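Local coordinates for protein dTDP-glucose 4,6-dehydratase (Klebsiella pneumoniae, PDB 5U4Q) that binds NAD in a Rossmann-type domain and probably catalyses the dehydration of dTDP-glucose to a 4-keto-6-deoxy sugar nucleotide, at residues A[39-51]-A[186-198]. Numbering follows the deposited sequence. Where two conformers were deposited one is given.
Sequences YYDVSLKQARLDR and GPWGRPDMALFKF. With NAD (nicotinamide-adenine-dinucleotide), chain C.
The Y40 ring lies between P191 and K45: the proline CD sits over one face, 3.9 Å from the ring centroid and 19° off its normal, a CH-pi contact, while K45 CE covers the opposite face. At the edge, in the ring plane, are R48 NH1 and the NAD phosphate oxygen O1A. Y40 OH donates to O1A over 2.5 Å and receives weak bonds from R48 NH1 and NH2. The guanidinium of R48 has L44 CG on one face and backbone carbonyls at its edge. Its NE and NH2 both grip W188 O, NE at 2.8 Å, and NH2 also reaches G189 O at 2.9 Å, from above that carbonyl's plane; NH1 bonds A12 O. An extended chain from CG to NE (chi2 -164°) carries this head past the indole, whose plane is turned 67° from it. L44 CD1 meets the indole edge at CE3 (4.0 Å), and A47 CB packs obliquely on CZ3; W330, F17 and Y334 also meet this ring. L44 CD2 meets P191 CD tip to tip. Farther along, D192 OD2 lies at the edge of the Y39 ring and accepts from Y39 OH at 2.7 Å, from above the carboxylate plane. R190 grips the same carboxylate side-on, NE to OD1 at 3.1 Å in a salt bridge and NH2 to OD2, each on a syn lone pair. Its NH2 also bonds A89 O, and NH1 bonds NAD O2N at 3.0 Å. The loop entering helix 42-50 and the loop leading to helix 194-203 thus meet at the diphosphate of the Rossmann fold's cofactor, Y40 bonding one phosphate and R190 the other. D192 probably offsets part of the arginine's charge while fixing its guanidinium, and the weak R48 bonds are consistent with steadying the Y40 hydroxyl toward the phosphate.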
loop_
_atom_site.group_PDB
_atom_site.type_symbol
_atom_site.label_atom_id
_atom_site.label_comp_id
_atom_site.label_asym_id
_atom_site.label_seq_id
_atom_site.Cartn_x
_atom_site.Cartn_y
_atom_site.Cartn_z
ATOM N N TYR A 39 -19.131 12.652 -0.429
ATOM C CA TYR A 39 -17.906 13.440 -0.231
ATOM C C TYR A 39 -18.115 14.844 -0.812
ATOM O O TYR A 39 -17.612 15.842 -0.274
ATOM C CB TYR A 39 -16.680 12.744 -0.834
ATOM C CG TYR A 39 -15.457 13.637 -0.855
ATOM C CD1 TYR A 39 -14.717 13.882 0.302
ATOM C CD2 TYR A 39 -15.062 14.256 -2.025
ATOM C CE1 TYR A 39 -13.606 14.716 0.277
ATOM C CE2 TYR A 39 -13.958 15.088 -2.063
ATOM C CZ TYR A 39 -13.230 15.321 -0.913
ATOM O OH TYR A 39 -12.125 16.152 -0.959
ATOM N N TYR A 40 -18.859 14.910 -1.909
ATOM C CA TYR A 40 -19.298 16.198 -2.474
ATOM C C TYR A 40 -20.704 15.936 -2.990
ATOM O O TYR A 40 -21.146 14.778 -3.000
ATOM C CB TYR A 40 -18.348 16.814 -3.529
ATOM C CG TYR A 40 -18.122 16.018 -4.797
ATOM C CD1 TYR A 40 -19.084 15.988 -5.805
ATOM C CD2 TYR A 40 -16.941 15.335 -5.006
ATOM C CE1 TYR A 40 -18.874 15.283 -6.981
ATOM C CE2 TYR A 40 -16.725 14.623 -6.176
ATOM C CZ TYR A 40 -17.700 14.608 -7.166
ATOM O OH TYR A 40 -17.475 13.891 -8.344
ATOM N N ASP A 41 -21.377 16.995 -3.439
ATOM C CA ASP A 41 -22.793 16.972 -3.829
ATOM C C ASP A 41 -23.239 15.754 -4.656
ATOM O O ASP A 41 -22.845 15.600 -5.831
ATOM C CB ASP A 41 -23.126 18.264 -4.594
ATOM C CG ASP A 41 -24.602 18.556 -4.651
ATOM O OD1 ASP A 41 -25.434 17.668 -4.340
ATOM O OD2 ASP A 41 -24.943 19.711 -5.004
ATOM N N VAL A 42 -24.060 14.891 -4.048
ATOM C CA VAL A 42 -24.585 13.722 -4.750
ATOM C C VAL A 42 -25.461 14.108 -5.963
ATOM O O VAL A 42 -25.533 13.364 -6.944
ATOM C CB VAL A 42 -25.336 12.768 -3.787
ATOM C CG1 VAL A 42 -25.967 11.608 -4.552
ATOM C CG2 VAL A 42 -24.378 12.250 -2.718
ATOM N N SER A 43 -26.095 15.288 -5.931
ATOM C CA SER A 43 -26.897 15.720 -7.065
ATOM C C SER A 43 -26.044 15.910 -8.317
ATOM O O SER A 43 -26.521 15.738 -9.425
ATOM C CB SER A 43 -27.690 17.000 -6.775
ATOM O OG SER A 43 -26.845 18.080 -6.398
ATOM N N LEU A 44 -24.789 16.306 -8.116
ATOM C CA LEU A 44 -23.858 16.464 -9.239
ATOM C C LEU A 44 -23.507 15.087 -9.832
ATOM O O LEU A 44 -23.468 14.917 -11.044
ATOM C CB LEU A 44 -22.617 17.254 -8.798
ATOM C CG LEU A 44 -21.517 17.422 -9.844
ATOM C CD1 LEU A 44 -22.044 18.109 -11.080
ATOM C CD2 LEU A 44 -20.373 18.193 -9.229
ATOM N N LYS A 45 -23.215 14.123 -8.956
ATOM C CA LYS A 45 -22.975 12.739 -9.401
ATOM C C LYS A 45 -24.185 12.192 -10.168
ATOM O O LYS A 45 -24.022 11.566 -11.210
ATOM C CB LYS A 45 -22.608 11.848 -8.218
ATOM C CG LYS A 45 -21.278 12.233 -7.574
ATOM C CD LYS A 45 -20.951 11.349 -6.381
ATOM C CE LYS A 45 -19.625 11.794 -5.783
ATOM N NZ LYS A 45 -19.173 10.960 -4.644
ATOM N N GLN A 46 -25.395 12.435 -9.660
ATOM C CA GLN A 46 -26.571 11.943 -10.380
ATOM C C GLN A 46 -26.732 12.657 -11.717
ATOM O O GLN A 46 -27.165 12.052 -12.690
ATOM C CB GLN A 46 -27.847 12.077 -9.568
ATOM C CG GLN A 46 -29.032 11.403 -10.249
ATOM C CD GLN A 46 -28.863 9.896 -10.390
ATOM O OE1 GLN A 46 -28.909 9.360 -11.494
ATOM N NE2 GLN A 46 -28.632 9.214 -9.271
ATOM N N ALA A 47 -26.369 13.938 -11.780
ATOM C CA ALA A 47 -26.448 14.665 -13.045
ATOM C C ALA A 47 -25.493 14.049 -14.071
ATOM O O ALA A 47 -25.811 13.962 -15.251
ATOM C CB ALA A 47 -26.174 16.165 -12.865
ATOM N N ARG A 48 -24.299 13.637 -13.633
ATOM C CA ARG A 48 -23.399 12.989 -14.568
ATOM C C ARG A 48 -23.991 11.671 -15.047
ATOM O O ARG A 48 -23.975 11.378 -16.230
ATOM C CB ARG A 48 -22.052 12.731 -13.921
ATOM C CG ARG A 48 -21.301 13.992 -13.528
ATOM C CD ARG A 48 -19.835 13.656 -13.256
ATOM N NE ARG A 48 -19.079 14.695 -12.533
ATOM C CZ ARG A 48 -18.901 14.747 -11.213
ATOM N NH1 ARG A 48 -19.403 13.833 -10.399
ATOM N NH2 ARG A 48 -18.167 15.719 -10.679
ATOM N N LEU A 49 -24.509 10.902 -14.102
ATOM C CA LEU A 49 -25.090 9.603 -14.395
ATOM C C LEU A 49 -26.270 9.722 -15.381
ATOM O O LEU A 49 -26.460 8.845 -16.228
ATOM C CB LEU A 49 -25.483 8.946 -13.080
ATOM C CG LEU A 49 -26.027 7.525 -13.102
ATOM C CD1 LEU A 49 -25.040 6.548 -13.718
ATOM C CD2 LEU A 49 -26.376 7.109 -11.681
ATOM N N ASP A 50 -27.020 10.823 -15.294
ATOM C CA ASP A 50 -28.145 11.088 -16.225
ATOM C C ASP A 50 -27.668 11.257 -17.665
ATOM O O ASP A 50 -28.375 10.886 -18.608
ATOM C CB ASP A 50 -28.918 12.328 -15.801
ATOM C CG ASP A 50 -29.795 12.084 -14.596
ATOM O OD1 ASP A 50 -29.950 10.927 -14.159
ATOM O OD2 ASP A 50 -30.335 13.073 -14.080
ATOM N N ARG A 51 -26.456 11.785 -17.830
ATOM C CA ARG A 51 -25.874 11.997 -19.162
ATOM C C ARG A 51 -25.209 10.769 -19.758
ATOM O O ARG A 51 -24.655 10.826 -20.853
ATOM C CB ARG A 51 -24.892 13.147 -19.107
ATOM C CG ARG A 51 -25.586 14.409 -18.692
ATOM C CD ARG A 51 -24.613 15.537 -18.571
ATOM N NE ARG A 51 -24.106 15.961 -19.866
ATOM C CZ ARG A 51 -24.699 16.883 -20.616
ATOM N NH1 ARG A 51 -25.820 17.463 -20.199
ATOM N NH2 ARG A 51 -24.175 17.222 -21.778
ATOM N N GLY A 186 -12.068 20.692 -15.708
ATOM C CA GLY A 186 -13.008 20.885 -16.796
ATOM C C GLY A 186 -14.450 20.691 -16.447
ATOM O O GLY A 186 -14.808 20.478 -15.282
ATOM N N PRO A 187 -15.311 20.779 -17.482
ATOM C CA PRO A 187 -16.743 20.557 -17.300
ATOM C C PRO A 187 -17.059 19.271 -16.510
ATOM O O PRO A 187 -16.380 18.249 -16.665
ATOM C CB PRO A 187 -17.262 20.477 -18.728
ATOM C CG PRO A 187 -16.327 21.340 -19.497
ATOM C CD PRO A 187 -14.976 21.122 -18.872
ATOM N N TRP A 188 -18.033 19.374 -15.614
ATOM C CA TRP A 188 -18.433 18.274 -14.741
ATOM C C TRP A 188 -17.328 17.896 -13.750
ATOM O O TRP A 188 -17.298 16.769 -13.242
ATOM C CB TRP A 188 -18.894 17.038 -15.543
ATOM C CG TRP A 188 -19.955 17.359 -16.530
ATOM C CD1 TRP A 188 -19.811 17.500 -17.865
ATOM C CD2 TRP A 188 -21.339 17.562 -16.241
ATOM N NE1 TRP A 188 -21.040 17.802 -18.449
ATOM C CE2 TRP A 188 -21.983 17.860 -17.465
ATOM C CE3 TRP A 188 -22.090 17.574 -15.055
ATOM C CZ2 TRP A 188 -23.362 18.137 -17.543
ATOM C CZ3 TRP A 188 -23.474 17.869 -15.131
ATOM C CH2 TRP A 188 -24.078 18.151 -16.376
ATOM N N GLY A 189 -16.420 18.851 -13.465
ATOM C CA GLY A 189 -15.346 18.664 -12.519
ATOM C C GLY A 189 -15.804 18.451 -11.088
ATOM O O GLY A 189 -17.015 18.371 -10.804
ATOM N N ARG A 190 -14.842 18.334 -10.187
ATOM C CA ARG A 190 -15.197 18.157 -8.786
ATOM C C ARG A 190 -15.083 19.481 -8.014
ATOM O O ARG A 190 -14.103 20.239 -8.192
ATOM C CB ARG A 190 -14.427 17.008 -8.170
ATOM C CG ARG A 190 -12.981 17.012 -8.505
ATOM C CD ARG A 190 -12.344 15.696 -8.173
ATOM N NE ARG A 190 -12.312 15.472 -6.742
ATOM C CZ ARG A 190 -11.547 14.550 -6.157
ATOM N NH1 ARG A 190 -10.732 13.769 -6.878
ATOM N NH2 ARG A 190 -11.576 14.430 -4.839
ATOM N N PRO A 191 -16.088 19.789 -7.165
ATOM C CA PRO A 191 -16.116 21.092 -6.486
ATOM C C PRO A 191 -14.960 21.405 -5.546
ATOM O O PRO A 191 -14.732 22.586 -5.249
ATOM C CB PRO A 191 -17.438 21.088 -5.706
ATOM C CG PRO A 191 -17.980 19.711 -5.803
ATOM C CD PRO A 191 -17.321 19.005 -6.940
ATOM N N ASP A 192 -14.273 20.370 -5.075
ATOM C CA ASP A 192 -13.165 20.522 -4.131
ATOM C C ASP A 192 -11.794 20.676 -4.767
ATOM O O ASP A 192 -10.794 20.743 -4.047
ATOM C CB ASP A 192 -13.113 19.304 -3.174
ATOM C CG ASP A 192 -12.830 18.001 -3.905
ATOM O OD1 ASP A 192 -13.404 17.818 -5.006
ATOM O OD2 ASP A 192 -12.027 17.172 -3.408
HETATM N N MSE A 193 -11.731 20.745 -6.100
HETATM C CA MSE A 193 -10.443 20.844 -6.775
HETATM C C MSE A 193 -10.428 21.735 -7.977
HETATM O O MSE A 193 -11.470 22.061 -8.554
HETATM C CB MSE A 193 -10.025 19.462 -7.297
HETATM C CG MSE A 193 -10.036 18.405 -6.212
HETATM SE SE MSE A 193 -9.021 16.801 -6.734
HETATM C CE MSE A 193 -8.758 16.098 -4.917
ATOM N N ALA A 194 -9.213 22.144 -8.345
ATOM C CA ALA A 194 -8.941 22.851 -9.608
ATOM C C ALA A 194 -9.774 24.085 -9.894
ATOM O O ALA A 194 -10.010 24.870 -8.984
ATOM C CB ALA A 194 -9.026 21.837 -10.739
ATOM N N LEU A 195 -10.231 24.280 -11.141
ATOM C CA LEU A 195 -10.958 25.495 -11.460
ATOM C C LEU A 195 -12.284 25.611 -10.735
ATOM O O LEU A 195 -12.728 26.693 -10.378
ATOM C CB LEU A 195 -11.222 25.613 -12.939
ATOM C CG LEU A 195 -10.042 25.687 -13.872
ATOM C CD1 LEU A 195 -10.576 26.020 -15.248
ATOM C CD2 LEU A 195 -9.068 26.770 -13.396
ATOM N N PHE A 196 -12.955 24.476 -10.536
ATOM C CA PHE A 196 -14.228 24.450 -9.838
ATOM C C PHE A 196 -14.022 25.006 -8.413
ATOM O O PHE A 196 -14.798 25.833 -7.945
ATOM C CB PHE A 196 -14.722 22.984 -9.833
ATOM C CG PHE A 196 -16.204 22.791 -9.654
ATOM C CD1 PHE A 196 -17.012 23.663 -8.924
ATOM C CD2 PHE A 196 -16.772 21.624 -10.141
ATOM C CE1 PHE A 196 -18.367 23.401 -8.773
ATOM C CE2 PHE A 196 -18.111 21.351 -9.967
ATOM C CZ PHE A 196 -18.902 22.227 -9.274
ATOM N N LYS A 197 -12.967 24.558 -7.747
ATOM C CA LYS A 197 -12.651 25.056 -6.396
ATOM C C LYS A 197 -12.494 26.573 -6.414
ATOM O O LYS A 197 -13.088 27.271 -5.594
ATOM C CB LYS A 197 -11.383 24.402 -5.860
ATOM C CG LYS A 197 -10.944 24.901 -4.488
ATOM C CD LYS A 197 -9.695 24.189 -4.015
ATOM C CE LYS A 197 -9.343 24.603 -2.593
ATOM N NZ LYS A 197 -8.271 23.735 -2.041
ATOM N N PHE A 198 -11.713 27.082 -7.360
ATOM C CA PHE A 198 -11.523 28.550 -7.435
ATOM C C PHE A 198 -12.815 29.292 -7.773
ATOM O O PHE A 198 -13.100 30.354 -7.213
ATOM C CB PHE A 198 -10.468 28.953 -8.460
ATOM C CG PHE A 198 -9.119 28.339 -8.251
ATOM C CD1 PHE A 198 -8.566 28.202 -6.980
ATOM C CD2 PHE A 198 -8.356 27.947 -9.355
ATOM C CE1 PHE A 198 -7.306 27.633 -6.812
ATOM C CE2 PHE A 198 -7.090 27.391 -9.195
ATOM C CZ PHE A 198 -6.569 27.226 -7.919
HETATM P PA NAD C . -14.456 11.815 -8.031
HETATM O O1A NAD C . -15.218 12.812 -8.816
HETATM O O2A NAD C . -14.518 11.810 -6.517
HETATM O O5B NAD C . -14.850 10.354 -8.600
HETATM C C5B NAD C . -14.610 9.130 -7.917
HETATM C C4B NAD C . -15.931 8.388 -7.805
HETATM O O4B NAD C . -15.620 7.199 -7.055
HETATM C C3B NAD C . -17.003 9.158 -7.046
HETATM O O3B NAD C . -18.183 9.444 -7.813
HETATM C C2B NAD C . -17.267 8.265 -5.834
HETATM O O2B NAD C . -18.653 8.234 -5.441
HETATM C C1B NAD C . -16.723 6.896 -6.239
HETATM N N9A NAD C . -16.300 6.070 -5.096
HETATM C C8A NAD C . -15.478 6.435 -4.085
HETATM N N7A NAD C . -15.341 5.434 -3.213
HETATM C C5A NAD C . -16.066 4.402 -3.673
HETATM C C6A NAD C . -16.381 3.043 -3.186
HETATM N N6A NAD C . -15.872 2.564 -2.060
HETATM N N1A NAD C . -17.193 2.314 -3.953
HETATM C C2A NAD C . -17.739 2.759 -5.093
HETATM N N3A NAD C . -17.521 3.997 -5.583
HETATM C C4A NAD C . -16.696 4.832 -4.897
HETATM O O3 NAD C . -12.876 11.897 -8.344
HETATM P PN NAD C . -12.116 11.892 -9.763
HETATM O O1N NAD C . -13.005 11.568 -10.891
HETATM O O2N NAD C . -11.263 13.159 -9.724
HETATM O O5D NAD C . -11.120 10.679 -9.486
HETATM C C5D NAD C . -11.006 9.506 -10.286
HETATM C C4D NAD C . -9.705 8.833 -9.880
HETATM O O4D NAD C . -8.585 9.625 -10.340
HETATM C C3D NAD C . -9.456 8.600 -8.395
HETATM O O3D NAD C . -8.844 7.316 -8.251
HETATM C C2D NAD C . -8.445 9.650 -8.001
HETATM O O2D NAD C . -7.583 9.241 -6.918
HETATM C C1D NAD C . -7.660 9.847 -9.282
HETATM N N1N NAD C . -7.099 11.207 -9.401
HETATM C C2N NAD C . -7.829 12.271 -9.809
HETATM C C3N NAD C . -7.261 13.552 -9.913
HETATM C C7N NAD C . -8.021 14.806 -10.365
HETATM O O7N NAD C . -7.394 15.853 -10.585
HETATM N N7N NAD C . -9.358 14.848 -10.497
HETATM C C4N NAD C . -5.941 13.723 -9.558
HETATM C C5N NAD C . -5.208 12.626 -9.129
HETATM C C6N NAD C . -5.805 11.374 -9.033
#